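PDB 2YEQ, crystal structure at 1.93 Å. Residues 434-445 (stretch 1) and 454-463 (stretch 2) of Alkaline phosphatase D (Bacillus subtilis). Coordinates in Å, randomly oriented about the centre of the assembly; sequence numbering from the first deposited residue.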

# COMPACT_ATOMS: atom_id res chain seq x y z
N GLN A 434 14.20 -13.53 -9.03
CA GLN A 434 14.37 -13.40 -10.48
C GLN A 434 14.64 -11.98 -10.94
O GLN A 434 14.97 -11.77 -12.11
N PHE A 435 14.51 -10.99 -10.05
CA PHE A 435 14.56 -9.59 -10.47
C PHE A 435 14.90 -8.64 -9.32
O PHE A 435 14.43 -8.85 -8.22
N PHE A 436 15.75 -7.66 -9.59
CA PHE A 436 15.94 -6.51 -8.72
C PHE A 436 16.03 -5.25 -9.57
O PHE A 436 16.68 -5.26 -10.61
N ASN A 437 15.40 -4.17 -9.10
CA ASN A 437 15.58 -2.83 -9.63
C ASN A 437 15.38 -1.77 -8.53
O ASN A 437 14.59 -1.98 -7.62
N ASP A 438 16.06 -0.64 -8.62
CA ASP A 438 15.98 0.38 -7.53
C ASP A 438 15.61 1.79 -8.02
O ASP A 438 16.10 2.77 -7.50
N TYR A 439 14.73 1.87 -9.02
CA TYR A 439 14.12 3.13 -9.44
C TYR A 439 12.71 3.22 -8.86
O TYR A 439 12.07 2.21 -8.63
N ARG A 440 12.23 4.44 -8.68
CA ARG A 440 10.88 4.67 -8.15
C ARG A 440 9.82 4.41 -9.22
O ARG A 440 10.09 4.45 -10.43
N GLY A 441 8.61 4.15 -8.77
CA GLY A 441 7.49 3.88 -9.65
C GLY A 441 6.44 3.04 -8.95
O GLY A 441 6.14 3.23 -7.76
N TYR A 442 5.90 2.09 -9.70
CA TYR A 442 4.80 1.25 -9.25
C TYR A 442 4.73 0.04 -10.16
O TYR A 442 5.52 -0.08 -11.08
N VAL A 443 3.84 -0.88 -9.85
CA VAL A 443 3.73 -2.16 -10.56
C VAL A 443 2.34 -2.25 -11.15
O VAL A 443 1.34 -1.92 -10.51
N ARG A 444 2.28 -2.62 -12.43
CA ARG A 444 1.00 -2.82 -13.11
C ARG A 444 0.78 -4.30 -13.42
O ARG A 444 1.63 -4.93 -14.05
N CYS A 445 -0.34 -4.85 -13.00
CA CYS A 445 -0.61 -6.26 -13.19
C CYS A 445 -1.76 -6.46 -14.19
O CYS A 445 -2.79 -5.79 -14.10
N ALA A 454 3.17 -9.07 -14.67
CA ALA A 454 3.55 -7.93 -13.86
C ALA A 454 4.52 -7.09 -14.65
O ALA A 454 5.56 -7.58 -15.08
N ASP A 455 4.17 -5.81 -14.85
CA ASP A 455 5.06 -4.82 -15.42
C ASP A 455 5.57 -3.85 -14.35
O ASP A 455 4.77 -3.25 -13.64
N TYR A 456 6.89 -3.67 -14.28
CA TYR A 456 7.50 -2.75 -13.35
C TYR A 456 7.68 -1.41 -14.03
O TYR A 456 8.50 -1.26 -14.94
N ARG A 457 6.89 -0.43 -13.59
CA ARG A 457 6.82 0.87 -14.24
C ARG A 457 7.63 1.87 -13.45
O ARG A 457 7.22 2.24 -12.35
N VAL A 458 8.76 2.31 -13.99
CA VAL A 458 9.70 3.10 -13.22
C VAL A 458 10.21 4.37 -13.92
O VAL A 458 9.99 4.57 -15.13
N MET A 459 10.86 5.23 -13.15
CA MET A 459 11.37 6.51 -13.60
C MET A 459 12.81 6.66 -13.16
O MET A 459 13.19 6.13 -12.12
N PRO A 460 13.62 7.41 -13.92
CA PRO A 460 14.99 7.63 -13.52
C PRO A 460 15.18 8.50 -12.26
O PRO A 460 16.22 8.38 -11.61
N PHE A 461 14.23 9.37 -11.93
CA PHE A 461 14.41 10.32 -10.81
C PHE A 461 13.06 10.84 -10.32
O PHE A 461 12.07 10.78 -11.04
N VAL A 462 13.06 11.30 -9.07
CA VAL A 462 11.89 11.93 -8.44
C VAL A 462 12.28 13.25 -7.75
O VAL A 462 11.40 13.97 -7.26
N THR A 463 13.56 13.60 -7.72
CA THR A 463 14.03 14.81 -7.04
C THR A 463 13.70 16.08 -7.84
O THR A 463 13.75 17.18 -7.30

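Adjacent antiparallel strands illustrate a general principle: the backbone ladder fixes the register, and the register decides which side chains become neighbours. In alkaline phosphatase D the strand running through residues 441-445 and the one through 454-458 run nearly antiparallel, their N-to-C directions 155° apart. Paired amides set the ladder, with Arg 444 N to Asp 455 O and Asp 455 N to Arg 444 O both 2.8 Å. Alternation then sends Val 443, Cys 445, Ala 454 and Tyr 456 to one face, and Tyr 442, Arg 444, Asp 455 and Arg 457 to the other.

The first face is apolar. Val 443 (t) brings CG2 to 3.7 Å from CD2 of Tyr 456 (m), while its CG1 lies 4.3 Å from Ala 454 CB. Cys 445 (m) extends this patch, its SG 4.2 Å from Ala 454 CB. From the preceding strand, Phe 435 (t) points toward stretch 2 and directs its edge at the face of Tyr 456; CE2 of Phe 435 is 3.6 Å from CG of Tyr 456, with the ring planes at 53°. Further along, Tyr 439 (m) packs CB against CB of Val 458 (m) at 3.7 Å.

The opposite face is where charge and aromatic surface meet. Arg 444, t at chi1 and chi2, turns at chi3 (p) so that its end approaches Asp 455 (m): NH2 donates to OD2 at 2.8 Å in a salt bridge, supplemented by a weak bond from Arg 444 NE to Asp 455 OD2 at 3.3 Å. The carboxylate lies at the guanidinium edge, leaving a flat face free to stack on Arg 457, with planes at 24°. Arg 444 NH1 and Arg 457 NE are 3.3 Å apart, but both are donors and do not bond to each other; each is satisfied elsewhere in the structure. Arg 457 (m, m, m) also lays its CB over the ring face of Tyr 442 (p), 4.0 Å from the centroid. Arg 440 (m), on this same side, touches Val 462 (m) through its aliphatic base, CB to CG1 at 3.7 Å, but its guanidinium leads away to Asp 438 (t), where NH2 and OD1 form a 2.9 Å salt bridge.

Glycine and water complete the fit. A side chain on Gly 441 would point into stretch 2 and clash with Arg 457 O and Val 458 CA. One water accepts from Arg 440 N at 2.9 Å and donates to Met 459 O at 2.8 Å, bridging the two stretches; another donates to Arg 444 O at 3.1 Å and Asp 455 OD2 at 2.6 Å, reinforcing the salt-bridged pair.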

# COMPACT_ATOMS: atom_id res chain seq x y z
CB GLN A 434 13.09 -13.89 -11.17
CG GLN A 434 12.72 -15.32 -10.84
CD GLN A 434 13.84 -16.27 -11.20
OE1 GLN A 434 14.31 -16.26 -12.34
NE2 GLN A 434 14.32 -17.05 -10.22
CB PHE A 435 13.19 -9.21 -11.03
CG PHE A 435 13.09 -7.78 -11.54
CD1 PHE A 435 13.90 -7.33 -12.56
CD2 PHE A 435 12.14 -6.92 -11.01
CE1 PHE A 435 13.78 -6.04 -13.04
CE2 PHE A 435 12.02 -5.59 -11.48
CZ PHE A 435 12.83 -5.16 -12.48
CB PHE A 436 17.24 -6.59 -7.88
CG PHE A 436 17.48 -5.36 -7.05
CD1 PHE A 436 16.80 -5.19 -5.86
CD2 PHE A 436 18.33 -4.36 -7.49
CE1 PHE A 436 16.95 -4.05 -5.09
CE2 PHE A 436 18.50 -3.19 -6.75
CZ PHE A 436 17.81 -3.04 -5.52
CB ASN A 437 14.57 -2.60 -10.76
CG ASN A 437 14.82 -1.33 -11.50
OD1 ASN A 437 15.83 -1.18 -12.23
ND2 ASN A 437 13.94 -0.38 -11.32
CB ASP A 438 17.29 0.43 -6.75
CG ASP A 438 17.18 1.18 -5.44
OD1 ASP A 438 16.06 1.25 -4.88
OD2 ASP A 438 18.22 1.71 -5.01
CB TYR A 439 14.00 3.20 -10.96
CG TYR A 439 15.34 3.27 -11.70
CD1 TYR A 439 16.27 4.22 -11.39
CD2 TYR A 439 15.62 2.38 -12.75
CE1 TYR A 439 17.47 4.28 -12.06
CE2 TYR A 439 16.81 2.43 -13.43
CZ TYR A 439 17.72 3.38 -13.09
OH TYR A 439 18.91 3.45 -13.76
CB ARG A 440 10.76 6.09 -7.61
CG ARG A 440 11.89 6.54 -6.68
CD ARG A 440 11.79 5.88 -5.30
NE ARG A 440 12.16 4.46 -5.29
CZ ARG A 440 13.37 3.97 -5.50
NH1 ARG A 440 14.40 4.76 -5.76
NH2 ARG A 440 13.56 2.65 -5.42
CB TYR A 442 3.46 2.01 -9.27
CG TYR A 442 3.04 2.54 -10.63
CD1 TYR A 442 2.30 1.76 -11.53
CD2 TYR A 442 3.38 3.81 -11.02
CE1 TYR A 442 1.92 2.26 -12.77
CE2 TYR A 442 3.02 4.33 -12.23
CZ TYR A 442 2.30 3.55 -13.12
OH TYR A 442 1.95 4.10 -14.32
CB VAL A 443 4.02 -3.38 -9.64
CG1 VAL A 443 3.91 -4.66 -10.40
CG2 VAL A 443 5.40 -3.23 -8.99
CB ARG A 444 0.99 -2.02 -14.43
CG ARG A 444 -0.30 -2.12 -15.21
CD ARG A 444 -0.22 -1.31 -16.52
NE ARG A 444 0.76 -1.87 -17.43
CZ ARG A 444 1.39 -1.22 -18.41
NH1 ARG A 444 1.16 0.06 -18.67
NH2 ARG A 444 2.26 -1.88 -19.17
CB CYS A 445 -0.92 -6.94 -11.86
SG CYS A 445 0.59 -7.05 -10.80
CB ALA A 454 4.22 -8.40 -12.54
CB ASP A 455 4.29 -3.98 -16.46
CG ASP A 455 3.73 -4.83 -17.63
OD1 ASP A 455 4.36 -5.83 -18.02
OD2 ASP A 455 2.65 -4.48 -18.16
CB TYR A 456 8.83 -3.29 -12.83
CG TYR A 456 8.61 -4.49 -11.91
CD1 TYR A 456 8.36 -5.77 -12.43
CD2 TYR A 456 8.63 -4.34 -10.52
CE1 TYR A 456 8.14 -6.87 -11.57
CE2 TYR A 456 8.42 -5.43 -9.67
CZ TYR A 456 8.18 -6.68 -10.19
OH TYR A 456 7.97 -7.75 -9.32
CB ARG A 457 5.36 1.32 -14.31
CG ARG A 457 4.40 0.28 -14.85
CD ARG A 457 4.40 0.27 -16.39
NE ARG A 457 3.67 1.42 -16.93
CZ ARG A 457 4.01 2.14 -18.00
NH1 ARG A 457 5.09 1.85 -18.73
NH2 ARG A 457 3.25 3.15 -18.37
CB VAL A 458 10.90 2.20 -12.79
CG1 VAL A 458 10.38 0.94 -12.12
CG2 VAL A 458 11.77 1.85 -14.00
CB MET A 459 10.56 7.66 -12.98
CG MET A 459 9.08 7.62 -13.27
SD MET A 459 8.11 8.76 -12.23
CE MET A 459 8.47 8.09 -10.58
CB PRO A 460 15.61 8.34 -14.73
CG PRO A 460 14.45 8.90 -15.47
CD PRO A 460 13.37 7.92 -15.28
CB PHE A 461 15.34 11.49 -11.20
CG PHE A 461 14.86 12.31 -12.39
CD1 PHE A 461 13.87 13.28 -12.24
CD2 PHE A 461 15.37 12.08 -13.66
CE1 PHE A 461 13.40 14.03 -13.33
CE2 PHE A 461 14.91 12.82 -14.77
CZ PHE A 461 13.92 13.80 -14.60
CB VAL A 462 11.18 10.97 -7.40
CG1 VAL A 462 10.59 9.78 -8.09
CG2 VAL A 462 12.13 10.53 -6.28
CB THR A 463 15.56 14.76 -6.75
OG1 THR A 463 16.28 14.39 -7.95
CG2 THR A 463 15.88 13.77 -5.65
O HOH W 1 13.75 6.79 -9.48
O HOH W 2 0.55 -5.33 -16.89